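Local coordinates for 6-phospho-beta-d glycosidase (Streptococcus pyogenes, PDB 5FOO), which probably hydrolyses 6-phosphorylated beta-glucosides as a family 1 glycoside hydrolase and binds 6-phosphocyclophellitol in its active-site pocket, at residues Asn367-Asp379 / Ala427-Ile439. The protein carries 1 engineered substitution. Numbering follows the deposited sequence.
With JAZ (6-phosphocyclophellitol), chain G.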
loop_
_atom_site.group_PDB
_atom_site.type_symbol
_atom_site.label_atom_id
_atom_site.label_comp_id
_atom_site.label_asym_id
_atom_site.label_seq_id
_atom_site.Cartn_x
_atom_site.Cartn_y
_atom_site.Cartn_z
ATOM N N ASN A 367 -6.259 6.220 1.976
ATOM C CA ASN A 367 -6.932 6.709 3.163
ATOM C C ASN A 367 -8.359 6.383 2.923
ATOM O O ASN A 367 -8.859 6.757 1.903
ATOM C CB ASN A 367 -6.741 8.227 3.339
ATOM C CG ASN A 367 -7.509 8.781 4.486
ATOM O OD1 ASN A 367 -8.465 9.521 4.308
ATOM N ND2 ASN A 367 -7.106 8.415 5.674
ATOM N N GLY A 368 -8.995 5.656 3.849
ATOM C CA GLY A 368 -10.394 5.306 3.748
ATOM C C GLY A 368 -10.861 4.597 4.997
ATOM O O GLY A 368 -10.079 4.386 5.961
ATOM N N VAL A 369 -12.141 4.279 4.975
ATOM C CA VAL A 369 -12.836 3.642 6.101
ATOM C C VAL A 369 -13.770 2.547 5.561
ATOM O O VAL A 369 -14.512 2.735 4.578
ATOM C CB VAL A 369 -13.632 4.654 6.978
ATOM C CG1 VAL A 369 -14.760 5.339 6.219
ATOM C CG2 VAL A 369 -14.184 3.929 8.219
ATOM N N GLY A 370 -13.708 1.404 6.230
ATOM C CA GLY A 370 -14.370 0.190 5.819
ATOM C C GLY A 370 -15.467 -0.171 6.823
ATOM O O GLY A 370 -15.205 -0.142 8.037
ATOM N N ILE A 371 -16.650 -0.539 6.317
ATOM C CA ILE A 371 -17.876 -0.769 7.125
ATOM C C ILE A 371 -18.568 -1.969 6.521
ATOM O O ILE A 371 -18.558 -2.129 5.300
ATOM C CB ILE A 371 -18.783 0.489 7.024
ATOM C CG1 ILE A 371 -18.109 1.656 7.750
ATOM C CG2 ILE A 371 -20.207 0.321 7.546
ATOM C CD1 ILE A 371 -17.861 1.376 9.219
ATOM N N SER A 372 -19.133 -2.837 7.352
ATOM C CA SER A 372 -20.014 -3.931 6.877
ATOM C C SER A 372 -21.501 -3.520 6.786
ATOM O O SER A 372 -21.906 -2.433 7.199
ATOM C CB SER A 372 -19.852 -5.167 7.770
ATOM O OG SER A 372 -20.242 -4.836 9.073
ATOM N N GLY A 373 -22.300 -4.376 6.176
ATOM C CA GLY A 373 -23.739 -4.191 6.164
ATOM C C GLY A 373 -24.217 -2.846 5.635
ATOM O O GLY A 373 -25.184 -2.243 6.189
ATOM N N GLU A 374 -23.593 -2.375 4.543
ATOM C CA GLU A 374 -23.938 -1.038 4.066
ATOM C C GLU A 374 -25.327 -1.005 3.446
ATOM O O GLU A 374 -25.814 0.079 3.146
ATOM C CB GLU A 374 -22.905 -0.486 3.054
ATOM C CG GLU A 374 -21.538 -0.203 3.647
ATOM C CD GLU A 374 -20.686 0.685 2.760
ATOM O OE1 GLU A 374 -20.563 0.380 1.526
ATOM O OE2 GLU A 374 -20.173 1.682 3.323
ATOM N N ASP A 375 -25.930 -2.179 3.187
ATOM C CA ASP A 375 -27.375 -2.267 2.878
ATOM C C ASP A 375 -28.235 -1.518 3.793
ATOM O O ASP A 375 -29.181 -0.880 3.388
ATOM C CB ASP A 375 -27.883 -3.681 2.898
ATOM C CG ASP A 375 -28.203 -4.130 1.552
ATOM O OD1 ASP A 375 -29.272 -3.714 1.033
ATOM O OD2 ASP A 375 -27.344 -4.822 0.993
ATOM N N ARG A 376 -27.886 -1.561 5.046
ATOM C CA ARG A 376 -28.655 -0.858 6.019
ATOM C C ARG A 376 -28.782 0.630 5.766
ATOM O O ARG A 376 -29.737 1.176 6.238
ATOM C CB ARG A 376 -28.103 -1.118 7.426
ATOM C CG ARG A 376 -28.325 -2.549 7.916
ATOM C CD ARG A 376 -28.084 -2.637 9.419
ATOM N NE ARG A 376 -26.713 -2.208 9.696
ATOM C CZ ARG A 376 -25.634 -2.995 9.665
ATOM N NH1 ARG A 376 -25.734 -4.299 9.441
ATOM N NH2 ARG A 376 -24.440 -2.474 9.905
ATOM N N TYR A 377 -27.858 1.271 5.029
ATOM C CA TYR A 377 -27.882 2.714 4.823
ATOM C C TYR A 377 -28.420 3.152 3.471
ATOM O O TYR A 377 -28.335 4.334 3.134
ATOM C CB TYR A 377 -26.499 3.352 5.044
ATOM C CG TYR A 377 -25.854 3.078 6.388
ATOM C CD1 TYR A 377 -25.105 1.904 6.619
ATOM C CD2 TYR A 377 -25.970 4.004 7.434
ATOM C CE1 TYR A 377 -24.507 1.659 7.857
ATOM C CE2 TYR A 377 -25.370 3.767 8.678
ATOM C CZ TYR A 377 -24.642 2.604 8.885
ATOM O OH TYR A 377 -24.035 2.421 10.117
ATOM N N ARG A 378 -29.015 2.260 2.703
ATOM C CA ARG A 378 -29.609 2.736 1.450
ATOM C C ARG A 378 -30.849 3.587 1.762
ATOM O O ARG A 378 -31.576 3.293 2.683
ATOM C CB ARG A 378 -29.988 1.631 0.460
ATOM C CG ARG A 378 -29.257 0.322 0.559
ATOM C CD ARG A 378 -29.779 -0.639 -0.506
ATOM N NE ARG A 378 -29.073 -0.284 -1.681
ATOM C CZ ARG A 378 -27.920 -0.802 -2.086
ATOM N NH1 ARG A 378 -27.339 -1.822 -1.483
ATOM N NH2 ARG A 378 -27.380 -0.283 -3.156
ATOM N N ASP A 379 -31.060 4.652 1.006
ATOM C CA ASP A 379 -32.270 5.464 1.103
ATOM C C ASP A 379 -33.343 4.993 0.080
ATOM O O ASP A 379 -33.134 3.968 -0.589
ATOM C CB ASP A 379 -31.897 6.932 0.878
ATOM C CG ASP A 379 -31.474 7.233 -0.578
ATOM O OD1 ASP A 379 -31.487 6.360 -1.486
ATOM O OD2 ASP A 379 -31.100 8.376 -0.807
ATOM N N ALA A 427 -12.018 -10.394 2.562
ATOM C CA ALA A 427 -12.802 -10.384 1.327
ATOM C C ALA A 427 -13.693 -9.145 1.313
ATOM O O ALA A 427 -13.164 -8.080 1.460
ATOM C CB ALA A 427 -13.593 -11.687 1.186
ATOM N N TYR A 428 -15.018 -9.281 1.219
ATOM C CA TYR A 428 -15.952 -8.165 1.111
ATOM C C TYR A 428 -16.725 -7.939 2.390
ATOM O O TYR A 428 -17.779 -7.337 2.375
ATOM C CB TYR A 428 -16.940 -8.439 -0.078
ATOM C CG TYR A 428 -16.273 -8.270 -1.449
ATOM C CD1 TYR A 428 -16.202 -7.023 -2.081
ATOM C CD2 TYR A 428 -15.709 -9.363 -2.100
ATOM C CE1 TYR A 428 -15.552 -6.871 -3.320
ATOM C CE2 TYR A 428 -15.069 -9.245 -3.335
ATOM C CZ TYR A 428 -14.979 -8.011 -3.938
ATOM O OH TYR A 428 -14.337 -7.970 -5.154
ATOM N N LYS A 429 -16.255 -8.486 3.508
ATOM C CA LYS A 429 -16.877 -8.166 4.789
ATOM C C LYS A 429 -17.053 -6.650 4.998
ATOM O O LYS A 429 -18.140 -6.176 5.312
ATOM C CB LYS A 429 -16.001 -8.708 5.907
ATOM C CG LYS A 429 -16.608 -8.546 7.281
ATOM C CD LYS A 429 -15.622 -9.063 8.322
ATOM C CE LYS A 429 -16.300 -8.874 9.685
ATOM N NZ LYS A 429 -15.449 -9.431 10.728
ATOM N N ASN A 430 -15.969 -5.911 4.851
ATOM C CA ASN A 430 -16.013 -4.480 5.041
ATOM C C ASN A 430 -15.769 -3.775 3.698
ATOM O O ASN A 430 -14.827 -4.119 2.995
ATOM C CB ASN A 430 -14.961 -4.029 6.033
ATOM C CG ASN A 430 -15.015 -4.795 7.351
ATOM O OD1 ASN A 430 -14.081 -5.555 7.689
ATOM N ND2 ASN A 430 -16.048 -4.571 8.101
ATOM N N ARG A 431 -16.678 -2.847 3.370
ATOM C CA ARG A 431 -16.711 -2.104 2.098
ATOM C C ARG A 431 -16.068 -0.759 2.340
ATOM O O ARG A 431 -16.379 -0.125 3.323
ATOM C CB ARG A 431 -18.151 -1.953 1.611
ATOM C CG ARG A 431 -18.984 -3.258 1.562
ATOM C CD ARG A 431 -18.307 -4.236 0.636
ATOM N NE ARG A 431 -19.065 -5.453 0.361
ATOM C CZ ARG A 431 -19.809 -5.665 -0.704
ATOM N NH1 ARG A 431 -19.979 -4.734 -1.655
ATOM N NH2 ARG A 431 -20.416 -6.827 -0.817
ATOM N N TYR A 432 -15.102 -0.423 1.495
ATOM C CA TYR A 432 -14.390 0.873 1.491
ATOM C C TYR A 432 -14.742 1.821 0.304
ATOM O O TYR A 432 -14.271 2.922 0.251
ATOM C CB TYR A 432 -12.866 0.619 1.426
ATOM C CG TYR A 432 -12.198 0.154 2.715
ATOM C CD1 TYR A 432 -12.177 -1.191 3.096
ATOM C CD2 TYR A 432 -11.550 1.065 3.540
ATOM C CE1 TYR A 432 -11.540 -1.612 4.272
ATOM C CE2 TYR A 432 -10.904 0.660 4.710
ATOM C CZ TYR A 432 -10.904 -0.686 5.086
ATOM O OH TYR A 432 -10.257 -1.030 6.273
ATOM N N GLY A 433 -15.568 1.393 -0.641
ATOM C CA GLY A 433 -15.726 2.104 -1.887
ATOM C C GLY A 433 -16.438 3.419 -1.742
ATOM O O GLY A 433 -17.341 3.598 -0.865
ATOM N N LEU A 434 -16.075 4.342 -2.622
ATOM C CA LEU A 434 -16.983 5.452 -2.934
ATOM C C LEU A 434 -18.157 4.918 -3.788
ATOM O O LEU A 434 -19.204 5.519 -3.884
ATOM C CB LEU A 434 -16.224 6.488 -3.775
ATOM C CG LEU A 434 -15.011 7.133 -3.167
ATOM C CD1 LEU A 434 -14.270 7.917 -4.246
ATOM C CD2 LEU A 434 -15.384 8.014 -1.967
ATOM N N VAL A 435 -17.923 3.822 -4.478
ATOM C CA VAL A 435 -18.871 3.209 -5.379
ATOM C C VAL A 435 -19.041 1.758 -4.957
ATOM O O VAL A 435 -18.075 1.008 -4.843
ATOM C CB VAL A 435 -18.345 3.236 -6.824
ATOM C CG1 VAL A 435 -19.334 2.576 -7.791
ATOM C CG2 VAL A 435 -18.050 4.699 -7.241
ATOM N N GLU A 436 -20.296 1.371 -4.799
ATOM C CA GLU A 436 -20.684 0.047 -4.345
ATOM C C GLU A 436 -20.453 -0.925 -5.477
ATOM O O GLU A 436 -20.694 -0.582 -6.629
ATOM C CB GLU A 436 -22.202 0.105 -4.032
ATOM C CG GLU A 436 -22.836 -1.208 -3.703
ATOM C CD GLU A 436 -24.350 -1.138 -3.579
ATOM O OE1 GLU A 436 -25.000 -0.056 -3.770
ATOM O OE2 GLU A 436 -24.859 -2.237 -3.315
ATOM N N ASN A 437 -20.051 -2.127 -5.162
ATOM C CA ASN A 437 -20.064 -3.210 -6.108
ATOM C C ASN A 437 -20.971 -4.326 -5.586
ATOM O O ASN A 437 -20.849 -4.761 -4.442
ATOM C CB ASN A 437 -18.677 -3.822 -6.326
ATOM C CG ASN A 437 -18.634 -4.753 -7.525
ATOM O OD1 ASN A 437 -19.457 -4.640 -8.469
ATOM N ND2 ASN A 437 -17.676 -5.636 -7.536
ATOM N N ASN A 438 -21.866 -4.814 -6.427
ATOM C CA ASN A 438 -22.602 -6.029 -6.068
ATOM C C ASN A 438 -21.691 -7.188 -6.427
ATOM O O ASN A 438 -21.330 -7.378 -7.580
ATOM C CB ASN A 438 -23.891 -6.091 -6.850
ATOM C CG ASN A 438 -24.727 -7.319 -6.537
ATOM O OD1 ASN A 438 -24.322 -8.487 -6.640
ATOM N ND2 ASN A 438 -25.892 -7.049 -6.116
ATOM N N ILE A 439 -21.301 -7.986 -5.459
ATOM C CA ILE A 439 -20.339 -9.003 -5.774
ATOM C C ILE A 439 -20.877 -10.231 -6.497
ATOM O O ILE A 439 -20.109 -11.078 -6.907
ATOM C CB ILE A 439 -19.479 -9.401 -4.581
ATOM C CG1 ILE A 439 -20.324 -9.944 -3.437
ATOM C CG2 ILE A 439 -18.697 -8.190 -4.125
ATOM C CD1 ILE A 439 -19.462 -10.787 -2.538
HETATM C C2 JAZ G . -6.296 -2.941 2.051
HETATM C C3 JAZ G . -5.216 -2.409 1.086
HETATM C C4 JAZ G . -4.007 -1.898 1.861
HETATM C C5 JAZ G . -4.368 -0.798 2.850
HETATM C C6 JAZ G . -5.509 -1.238 3.741
HETATM C C7 JAZ G . -6.700 -1.776 2.948
HETATM C C8 JAZ G . -7.903 -2.077 3.838
HETATM O O9 JAZ G . -7.514 -3.111 4.738
HETATM P P10 JAZ G . -8.612 -4.137 5.253
HETATM O O11 JAZ G . -7.840 -5.079 6.108
HETATM O O12 JAZ G . -9.428 -4.657 4.144
HETATM O O13 JAZ G . -9.556 -3.341 6.044
HETATM O O14 JAZ G . -5.032 -2.191 4.699
HETATM O O15 JAZ G . -7.462 -3.357 1.332
HETATM O O16 JAZ G . -4.821 -3.491 0.281
HETATM O O17 JAZ G . -3.010 -1.443 0.962
HETATM O O HOH W 1 -13.353 4.645 2.052
HETATM O O HOH W 2 -11.424 0.802 7.911
HETATM O O HOH W 3 -20.492 -6.101 3.980
#
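One face of the Tyr432 ring is covered by Gly370, whose CA sits 3.4 Å from the ring centroid and 3° off its normal, a CH-pi contact; the carbonyl carbon of Gly368 and phosphate oxygen O13 of 6-phosphocyclophellitol lie at the ring edge. In this TIM-barrel glycosidase the pair joins the loops after barrel strands 362-367 and 410-416 at the rim of the ligand pocket. Tyr432 OH donates to O13 at a very short 2.4 Å and also accepts from a water held by Gly370 N, which may help to fix the hydroxyl. Beside the ring, Ile371 and Arg431 form a single antiparallel hydrogen-bonded pair, with Arg431 N to Ile371 O at 2.8 Å and nearly straight (174°). The Arg431 chain bends at chi2 (-60°), which turns its guanidinium back so that NE donates to Tyr428 O and NH1 to Asn437 O, both near its plane, while Asp420 pairs with NH1. Glu374 OE1 touches Arg431 CB, its carboxylate being held by Tyr388, Arg389 and Lys447. Farther out, Arg378 and Glu436 cross at about a right angle in a two-pronged salt bridge: NH2 lies a very short 2.5 Å from OE1, and NH1 meets OE2 on its syn side at 3.1 Å.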